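Long-range contacts in putative cell adhesion protein (Bacteroides thetaiotaomicron, PDB 4DGU), which is probably a fimbrial adhesin or pilus-related cell adhesion protein of a human gut bacterium and binds zinc ions: residues G104-A112 with S122-V130; I40-A49 with P57-R65. All coordinates share one frame; numbering follows the deposited sequence.

Contact 1 (G104-A112 with S122-V130); sequences GQEHLFGTA and SLKFKRMTV. With ZN (zinc ion), chain D.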
loop_
_atom_site.group_PDB
_atom_site.type_symbol
_atom_site.label_atom_id
_atom_site.label_comp_id
_atom_site.label_asym_id
_atom_site.label_seq_id
_atom_site.Cartn_x
_atom_site.Cartn_y
_atom_site.Cartn_z
ATOM N N GLY A 104 -13.651 -8.988 -22.700
ATOM C CA GLY A 104 -13.347 -10.277 -23.307
ATOM C C GLY A 104 -12.064 -10.202 -24.109
ATOM O O GLY A 104 -10.987 -10.524 -23.603
ATOM N N GLN A 105 -12.179 -9.738 -25.356
ATOM C CA GLN A 105 -11.070 -9.574 -26.293
ATOM C C GLN A 105 -10.237 -8.359 -25.879
ATOM O O GLN A 105 -10.784 -7.297 -25.587
ATOM C CB GLN A 105 -11.621 -9.452 -27.744
ATOM C CG GLN A 105 -10.653 -8.979 -28.857
ATOM C CD GLN A 105 -9.456 -9.880 -29.101
ATOM O OE1 GLN A 105 -8.301 -9.439 -29.074
ATOM N NE2 GLN A 105 -9.686 -11.169 -29.339
ATOM N N GLU A 106 -8.910 -8.532 -25.846
ATOM C CA GLU A 106 -7.956 -7.463 -25.538
ATOM C C GLU A 106 -7.988 -6.358 -26.606
ATOM O O GLU A 106 -8.277 -6.645 -27.776
ATOM C CB GLU A 106 -6.516 -8.021 -25.446
ATOM C CG GLU A 106 -5.919 -8.501 -26.765
ATOM C CD GLU A 106 -4.533 -9.112 -26.714
ATOM O OE1 GLU A 106 -3.812 -8.923 -25.706
ATOM O OE2 GLU A 106 -4.168 -9.789 -27.702
ATOM N N HIS A 107 -7.668 -5.113 -26.198
ATOM C CA HIS A 107 -7.589 -3.961 -27.074
ATOM C C HIS A 107 -6.313 -3.214 -26.776
ATOM O O HIS A 107 -6.023 -2.867 -25.620
ATOM C CB HIS A 107 -8.824 -3.064 -26.943
ATOM C CG HIS A 107 -10.038 -3.669 -27.583
ATOM N ND1 HIS A 107 -10.202 -3.665 -28.969
ATOM C CD2 HIS A 107 -11.058 -4.351 -27.020
ATOM C CE1 HIS A 107 -11.328 -4.310 -29.192
ATOM N NE2 HIS A 107 -11.877 -4.743 -28.052
ATOM N N LEU A 108 -5.502 -3.062 -27.817
ATOM C CA LEU A 108 -4.189 -2.429 -27.759
ATOM C C LEU A 108 -4.167 -1.168 -28.623
ATOM O O LEU A 108 -4.841 -1.071 -29.661
ATOM C CB LEU A 108 -3.060 -3.415 -28.176
ATOM C CG LEU A 108 -3.282 -4.944 -27.903
ATOM C CD1 LEU A 108 -2.210 -5.783 -28.572
ATOM C CD2 LEU A 108 -3.272 -5.264 -26.454
ATOM N N PHE A 109 -3.417 -0.182 -28.140
ATOM C CA PHE A 109 -3.248 1.093 -28.804
ATOM C C PHE A 109 -1.775 1.420 -28.842
ATOM O O PHE A 109 -1.113 1.397 -27.808
ATOM C CB PHE A 109 -4.069 2.201 -28.119
ATOM C CG PHE A 109 -3.995 3.512 -28.850
ATOM C CD1 PHE A 109 -4.702 3.707 -30.030
ATOM C CD2 PHE A 109 -3.175 4.537 -28.393
ATOM C CE1 PHE A 109 -4.611 4.906 -30.723
ATOM C CE2 PHE A 109 -3.096 5.737 -29.082
ATOM C CZ PHE A 109 -3.825 5.918 -30.235
ATOM N N GLY A 110 -1.262 1.678 -30.046
ATOM C CA GLY A 110 0.150 1.966 -30.245
ATOM C C GLY A 110 0.406 3.321 -30.852
ATOM O O GLY A 110 -0.463 3.886 -31.518
ATOM N N THR A 111 1.590 3.875 -30.579
ATOM C CA THR A 111 2.039 5.152 -31.139
ATOM C C THR A 111 3.484 5.002 -31.539
ATOM O O THR A 111 4.212 4.165 -30.999
ATOM C CB THR A 111 1.841 6.366 -30.188
ATOM O OG1 THR A 111 2.718 6.255 -29.087
ATOM C CG2 THR A 111 0.433 6.499 -29.652
ATOM N N ALA A 112 3.897 5.829 -32.493
ATOM C CA ALA A 112 5.258 5.916 -32.956
ATOM C C ALA A 112 5.535 7.323 -33.405
ATOM O O ALA A 112 4.606 8.030 -33.777
ATOM C CB ALA A 112 5.493 4.931 -34.090
ATOM N N SER A 122 8.702 1.665 -35.511
ATOM C CA SER A 122 8.365 0.816 -34.360
ATOM C C SER A 122 7.166 1.355 -33.599
ATOM O O SER A 122 7.266 2.407 -32.972
ATOM C CB SER A 122 9.549 0.685 -33.406
ATOM O OG SER A 122 10.712 0.275 -34.105
ATOM N N LEU A 123 6.046 0.645 -33.654
ATOM C CA LEU A 123 4.846 1.015 -32.924
ATOM C C LEU A 123 4.938 0.471 -31.512
ATOM O O LEU A 123 5.125 -0.740 -31.345
ATOM C CB LEU A 123 3.561 0.492 -33.617
ATOM C CG LEU A 123 3.105 1.205 -34.872
ATOM C CD1 LEU A 123 2.100 0.378 -35.582
ATOM C CD2 LEU A 123 2.479 2.567 -34.548
ATOM N N LYS A 124 4.805 1.374 -30.507
ATOM C CA LYS A 124 4.866 1.047 -29.067
ATOM C C LYS A 124 3.445 0.867 -28.539
ATOM O O LYS A 124 2.745 1.850 -28.238
ATOM C CB LYS A 124 5.634 2.121 -28.256
ATOM C CG LYS A 124 7.012 2.524 -28.819
ATOM C CD LYS A 124 8.104 1.530 -28.497
ATOM C CE LYS A 124 9.480 2.150 -28.562
ATOM N NZ LYS A 124 9.818 2.903 -27.314
ATOM N N PHE A 125 3.024 -0.410 -28.424
ATOM C CA PHE A 125 1.684 -0.727 -27.986
ATOM C C PHE A 125 1.501 -0.793 -26.455
ATOM O O PHE A 125 2.275 -1.427 -25.724
ATOM C CB PHE A 125 1.228 -2.054 -28.592
ATOM C CG PHE A 125 0.775 -1.920 -30.025
ATOM C CD1 PHE A 125 1.684 -2.042 -31.075
ATOM C CD2 PHE A 125 -0.565 -1.668 -30.330
ATOM C CE1 PHE A 125 1.254 -1.921 -32.401
ATOM C CE2 PHE A 125 -0.984 -1.537 -31.655
ATOM C CZ PHE A 125 -0.075 -1.666 -32.680
ATOM N N LYS A 126 0.469 -0.090 -25.990
ATOM C CA LYS A 126 -0.089 -0.138 -24.656
ATOM C C LYS A 126 -1.275 -1.129 -24.694
ATOM O O LYS A 126 -1.998 -1.124 -25.694
ATOM C CB LYS A 126 -0.602 1.259 -24.237
ATOM C CG LYS A 126 0.437 2.348 -24.087
ATOM C CD LYS A 126 -0.217 3.680 -23.752
ATOM C CE LYS A 126 0.777 4.812 -23.562
ATOM N NZ LYS A 126 0.057 6.118 -23.472
ATOM N N ARG A 127 -1.500 -1.954 -23.639
ATOM C CA ARG A 127 -2.709 -2.787 -23.534
ATOM C C ARG A 127 -3.714 -1.921 -22.759
ATOM O O ARG A 127 -3.399 -1.502 -21.637
ATOM C CB ARG A 127 -2.446 -4.150 -22.867
ATOM C CG ARG A 127 -3.675 -5.074 -22.814
ATOM C CD ARG A 127 -3.323 -6.504 -22.460
ATOM N NE ARG A 127 -2.727 -7.229 -23.587
ATOM C CZ ARG A 127 -1.432 -7.533 -23.717
ATOM N NH1 ARG A 127 -0.572 -7.222 -22.765
ATOM N NH2 ARG A 127 -1.000 -8.180 -24.792
HETATM N N MSE A 128 -4.860 -1.568 -23.397
HETATM C CA MSE A 128 -5.882 -0.653 -22.846
HETATM C C MSE A 128 -6.909 -1.386 -21.988
HETATM O O MSE A 128 -7.579 -0.756 -21.159
HETATM C CB MSE A 128 -6.582 0.154 -23.955
HETATM C CG MSE A 128 -5.626 0.742 -25.010
HETATM SE SE MSE A 128 -4.104 1.699 -24.255
HETATM C CE MSE A 128 -5.022 3.226 -23.345
ATOM N N THR A 129 -7.026 -2.715 -22.196
ATOM C CA THR A 129 -7.853 -3.628 -21.408
ATOM C C THR A 129 -6.956 -4.267 -20.317
ATOM O O THR A 129 -5.732 -4.052 -20.319
ATOM C CB THR A 129 -8.529 -4.658 -22.298
ATOM O OG1 THR A 129 -7.521 -5.220 -23.138
ATOM C CG2 THR A 129 -9.668 -4.061 -23.146
ATOM N N VAL A 130 -7.561 -5.044 -19.387
ATOM C CA VAL A 130 -6.857 -5.626 -18.244
ATOM C C VAL A 130 -6.902 -7.171 -18.320
ATOM O O VAL A 130 -7.971 -7.734 -18.105
ATOM C CB VAL A 130 -7.435 -5.077 -16.883
ATOM C CG1 VAL A 130 -6.718 -5.665 -15.664
ATOM C CG2 VAL A 130 -7.401 -3.540 -16.836
HETATM ZN ZN ZN D . -13.641 -5.982 -27.902
HETATM O O HOH W 1 -13.414 -7.155 -26.007
HETATM O O HOH W 2 2.709 4.211 -27.003
HETATM O O HOH W 3 -15.417 -4.557 -27.716
#
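A salt bridge between Arg127 and Glu106 lies at the open end of an antiparallel beta hairpin, strands 108-114 and 120-135, in a protein of the Fimbrillin-like family. The tight part is its middle, where the CA atoms of Gly110 and Phe125, a non-hydrogen-bonded pair, are only 3.8 Å apart. Gly110 CA makes a CH-pi contact over a face of the Phe125 ring; a side chain there would run into the ring, so glycine suits the place. Leu108 CD2 lies 3.5 Å from Arg127 NE. With CG anti to the backbone N (chi1 -177°) and a bend at chi3, Arg127 brings NE (2.9 Å) and NH2 side-on to Glu106 OE1, both bonds moderately bent (147° and 138°). Ser39 holds Glu106 OE2, and Phe34 O takes Arg127 NH1. A methionine in place of Arg127 would probably leave the Glu106 carboxylate without its countercharge. The face carrying Thr111, Lys124 and Lys126 is the looser, solvent side: the Thr111 N to Lys124 O bond is weak at 3.3 Å, and a water links Thr111 OG1 to Lys124 O. Next to Glu106, His107 N donates to Thr129 OG1, which also bonds Asn188 OD1, while His107 NE2 binds zinc at 2.2 Å.

Contact 2 (I40-A49 with P57-R65); sequences ITTGEVISMA and PFIVGKDSR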
loop_
_atom_site.group_PDB
_atom_site.type_symbol
_atom_site.label_atom_id
_atom_site.label_comp_id
_atom_site.label_asym_id
_atom_site.label_seq_id
_atom_site.Cartn_x
_atom_site.Cartn_y
_atom_site.Cartn_z
ATOM N N ILE A 40 0.013 -9.383 -31.866
ATOM C CA ILE A 40 0.089 -8.828 -33.211
ATOM C C ILE A 40 1.239 -9.517 -33.953
ATOM O O ILE A 40 2.358 -9.011 -34.043
ATOM C CB ILE A 40 0.176 -7.285 -33.206
ATOM C CG1 ILE A 40 -0.659 -6.681 -32.056
ATOM C CG2 ILE A 40 -0.250 -6.746 -34.579
ATOM C CD1 ILE A 40 -0.370 -5.247 -31.736
ATOM N N THR A 41 0.933 -10.708 -34.458
ATOM C CA THR A 41 1.860 -11.558 -35.201
ATOM C C THR A 41 1.715 -11.278 -36.712
ATOM O O THR A 41 0.856 -10.489 -37.127
ATOM C CB THR A 41 1.615 -13.036 -34.843
ATOM O OG1 THR A 41 0.249 -13.370 -35.120
ATOM C CG2 THR A 41 1.956 -13.355 -33.386
ATOM N N THR A 42 2.574 -11.911 -37.534
ATOM C CA THR A 42 2.524 -11.764 -38.987
ATOM C C THR A 42 1.130 -12.213 -39.463
ATOM O O THR A 42 0.610 -13.242 -39.007
ATOM C CB THR A 42 3.682 -12.524 -39.657
ATOM O OG1 THR A 42 4.916 -12.085 -39.085
ATOM C CG2 THR A 42 3.729 -12.317 -41.169
ATOM N N GLY A 43 0.527 -11.382 -40.314
ATOM C CA GLY A 43 -0.797 -11.633 -40.863
ATOM C C GLY A 43 -1.913 -10.944 -40.109
ATOM O O GLY A 43 -3.033 -10.861 -40.613
ATOM N N GLU A 44 -1.634 -10.460 -38.891
ATOM C CA GLU A 44 -2.626 -9.725 -38.116
ATOM C C GLU A 44 -2.787 -8.321 -38.717
ATOM O O GLU A 44 -1.819 -7.741 -39.222
ATOM C CB GLU A 44 -2.266 -9.673 -36.619
ATOM C CG GLU A 44 -2.284 -11.033 -35.936
ATOM C CD GLU A 44 -3.556 -11.842 -36.135
ATOM O OE1 GLU A 44 -4.607 -11.453 -35.576
ATOM O OE2 GLU A 44 -3.515 -12.830 -36.902
ATOM N N VAL A 45 -4.028 -7.819 -38.718
ATOM C CA VAL A 45 -4.389 -6.518 -39.282
ATOM C C VAL A 45 -4.596 -5.504 -38.128
ATOM O O VAL A 45 -5.271 -5.806 -37.140
ATOM C CB VAL A 45 -5.659 -6.633 -40.201
ATOM C CG1 VAL A 45 -6.080 -5.283 -40.786
ATOM C CG2 VAL A 45 -5.455 -7.654 -41.313
ATOM N N ILE A 46 -4.002 -4.305 -38.283
ATOM C CA ILE A 46 -4.134 -3.149 -37.384
ATOM C C ILE A 46 -4.712 -1.973 -38.187
ATOM O O ILE A 46 -4.537 -1.916 -39.408
ATOM C CB ILE A 46 -2.792 -2.727 -36.697
ATOM C CG1 ILE A 46 -1.704 -2.343 -37.740
ATOM C CG2 ILE A 46 -2.295 -3.762 -35.679
ATOM C CD1 ILE A 46 -0.741 -1.370 -37.269
ATOM N N SER A 47 -5.388 -1.045 -37.491
ATOM C CA SER A 47 -5.863 0.212 -38.057
ATOM C C SER A 47 -4.798 1.224 -37.744
ATOM O O SER A 47 -4.540 1.482 -36.571
ATOM C CB SER A 47 -7.200 0.634 -37.455
ATOM O OG SER A 47 -8.191 -0.324 -37.753
HETATM N N MSE A 48 -4.132 1.762 -38.760
HETATM C CA MSE A 48 -3.083 2.724 -38.512
HETATM C C MSE A 48 -3.347 4.053 -39.231
HETATM O O MSE A 48 -3.924 4.064 -40.307
HETATM C CB MSE A 48 -1.752 2.130 -38.939
HETATM C CG MSE A 48 -0.595 2.990 -38.550
HETATM SE SE MSE A 48 1.088 2.212 -38.988
HETATM C CE MSE A 48 0.947 2.186 -40.909
ATOM N N ALA A 49 -2.987 5.172 -38.592
ATOM C CA ALA A 49 -3.132 6.522 -39.124
ATOM C C ALA A 49 -1.976 7.421 -38.689
ATOM O O ALA A 49 -1.372 7.216 -37.629
ATOM C CB ALA A 49 -4.440 7.138 -38.654
ATOM N N PRO A 57 -6.409 0.020 -42.803
ATOM C CA PRO A 57 -5.845 -1.280 -42.407
ATOM C C PRO A 57 -4.398 -1.454 -42.853
ATOM O O PRO A 57 -3.985 -0.895 -43.872
ATOM C CB PRO A 57 -6.759 -2.308 -43.091
ATOM C CG PRO A 57 -7.846 -1.537 -43.783
ATOM C CD PRO A 57 -7.431 -0.117 -43.865
ATOM N N PHE A 58 -3.623 -2.216 -42.064
ATOM C CA PHE A 58 -2.221 -2.572 -42.328
ATOM C C PHE A 58 -1.972 -4.017 -41.874
ATOM O O PHE A 58 -2.214 -4.345 -40.704
ATOM C CB PHE A 58 -1.264 -1.599 -41.618
ATOM C CG PHE A 58 0.202 -1.797 -41.930
ATOM C CD1 PHE A 58 0.935 -2.807 -41.305
ATOM C CD2 PHE A 58 0.866 -0.937 -42.807
ATOM C CE1 PHE A 58 2.296 -2.986 -41.584
ATOM C CE2 PHE A 58 2.231 -1.095 -43.066
ATOM C CZ PHE A 58 2.940 -2.127 -42.462
ATOM N N ILE A 59 -1.498 -4.882 -42.805
ATOM C CA ILE A 59 -1.194 -6.294 -42.510
ATOM C C ILE A 59 0.243 -6.367 -42.006
ATOM O O ILE A 59 1.187 -6.038 -42.725
ATOM C CB ILE A 59 -1.469 -7.230 -43.715
ATOM C CG1 ILE A 59 -2.963 -7.126 -44.125
ATOM C CG2 ILE A 59 -1.105 -8.683 -43.361
ATOM C CD1 ILE A 59 -3.257 -7.255 -45.570
ATOM N N VAL A 60 0.389 -6.747 -40.736
ATOM C CA VAL A 60 1.671 -6.814 -40.042
ATOM C C VAL A 60 2.529 -7.953 -40.619
ATOM O O VAL A 60 2.016 -9.030 -40.944
ATOM C CB VAL A 60 1.460 -6.927 -38.507
ATOM C CG1 VAL A 60 2.799 -7.070 -37.771
ATOM C CG2 VAL A 60 0.679 -5.714 -37.980
ATOM N N GLY A 61 3.822 -7.650 -40.790
ATOM C CA GLY A 61 4.838 -8.546 -41.332
ATOM C C GLY A 61 4.709 -8.814 -42.820
ATOM O O GLY A 61 5.409 -9.685 -43.355
ATOM N N LYS A 62 3.804 -8.076 -43.500
ATOM C CA LYS A 62 3.546 -8.239 -44.925
ATOM C C LYS A 62 3.511 -6.883 -45.646
ATOM O O LYS A 62 4.231 -6.703 -46.628
ATOM C CB LYS A 62 2.229 -9.015 -45.176
ATOM C CG LYS A 62 2.134 -10.376 -44.495
ATOM C CD LYS A 62 1.976 -11.519 -45.492
ATOM C CE LYS A 62 1.574 -12.815 -44.821
ATOM N NZ LYS A 62 2.722 -13.485 -44.162
ATOM N N ASP A 63 2.675 -5.941 -45.162
ATOM C CA ASP A 63 2.510 -4.633 -45.784
ATOM C C ASP A 63 3.711 -3.720 -45.560
ATOM O O ASP A 63 4.597 -3.974 -44.734
ATOM C CB ASP A 63 1.214 -3.927 -45.300
ATOM C CG ASP A 63 -0.068 -4.342 -46.005
ATOM O OD1 ASP A 63 -0.003 -5.215 -46.897
ATOM O OD2 ASP A 63 -1.144 -3.799 -45.657
ATOM N N SER A 64 3.736 -2.671 -46.371
ATOM C CA SER A 64 4.650 -1.541 -46.358
ATOM C C SER A 64 3.791 -0.327 -46.677
ATOM O O SER A 64 2.818 -0.444 -47.433
ATOM C CB SER A 64 5.792 -1.728 -47.351
ATOM O OG SER A 64 5.306 -1.918 -48.670
ATOM N N ARG A 65 4.042 0.787 -46.002
ATOM C CA ARG A 65 3.254 1.975 -46.269
ATOM C C ARG A 65 4.129 3.020 -46.961
ATOM O O ARG A 65 5.297 3.157 -46.612
ATOM C CB ARG A 65 2.620 2.522 -44.976
ATOM C CG ARG A 65 1.620 3.646 -45.251
ATOM C CD ARG A 65 0.643 3.857 -44.134
ATOM N NE ARG A 65 -0.341 2.781 -44.078
ATOM C CZ ARG A 65 -1.437 2.827 -43.333
ATOM N NH1 ARG A 65 -1.697 3.894 -42.588
ATOM N NH2 ARG A 65 -2.268 1.793 -43.304
#
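Met48 and Arg65 approach from opposite directions, and the selenomethionine methyl CE settles over one face of the guanidinium, 3.5 Å from Arg65 CZ. The same methyl reaches Phe58 CD2 at 3.7 Å, and its selenium stands farther off above the Phe58 ring in a Met-aromatic contact. A bend at chi3 (65°) after an extended chain turns CE between the cation and the ring; the flexible chain of a methionine, here selenomethionine, suits both neighbours. Arg65 NH1 also donates to Met48 O, a straight N-H but one arriving from above the carbonyl plane. Beside this group, Ile46 CG1 runs alongside Phe58 CB and also meets Val60 CG2, which touches Ile40 CG2 at 3.7 Å. On the sheet face of Val45, its two methyls divide their work: CG1 packs on Pro57 CB, CG2 on Ile59 CG1.

An antiparallel beta hairpin, strands 45-50 and 56-59, positions these side chains. Ile46 and Phe58 exchange two backbone bonds, and the pairing runs on beyond the strands through Val60 N to Glu44 O and Gly43 N to Val60 O (2.9 Å). A type II turn from Thr41 to Glu44 presents Gly43 N, glycine meeting the positive phi of 96° there. Asp63 works from the second shell: its CB sits over the centre of the Phe58 ring, and its OD2 accepts from Ile59 N at 3.1 Å. Outward again, Ile16 touches Met48 and Phe58, while Tyr83 holds Glu44 OE1. The chemistry implies that the buried cation is held mainly by its edge, NH1 to Met48 O with a weak bond from NH2 to Thr56 O, while its flat face takes an apolar methyl.

How the contacts relate
In sequence the hairpin of contact 2 comes first and that of contact 1 follows; both belong to the same mixed sheet, their centres 14 Å apart. Strand 77-83 lies between them, pairing with strand 45-50 and with strand 108-114. Their side chains meet directly: Ile40 CD1 packs against Leu108 CD1 and Phe125 CZ, each at 3.7 Å, and Leu123 CD1 reaches Ile46 CD1, also 3.7 Å away. One apolar layer therefore runs through both. The zinc bound by His107 belongs to contact 1; the side chain of Ile40 in contact 2 stays about 10 Å from that of His107, so contact 2 takes no part in that zinc site.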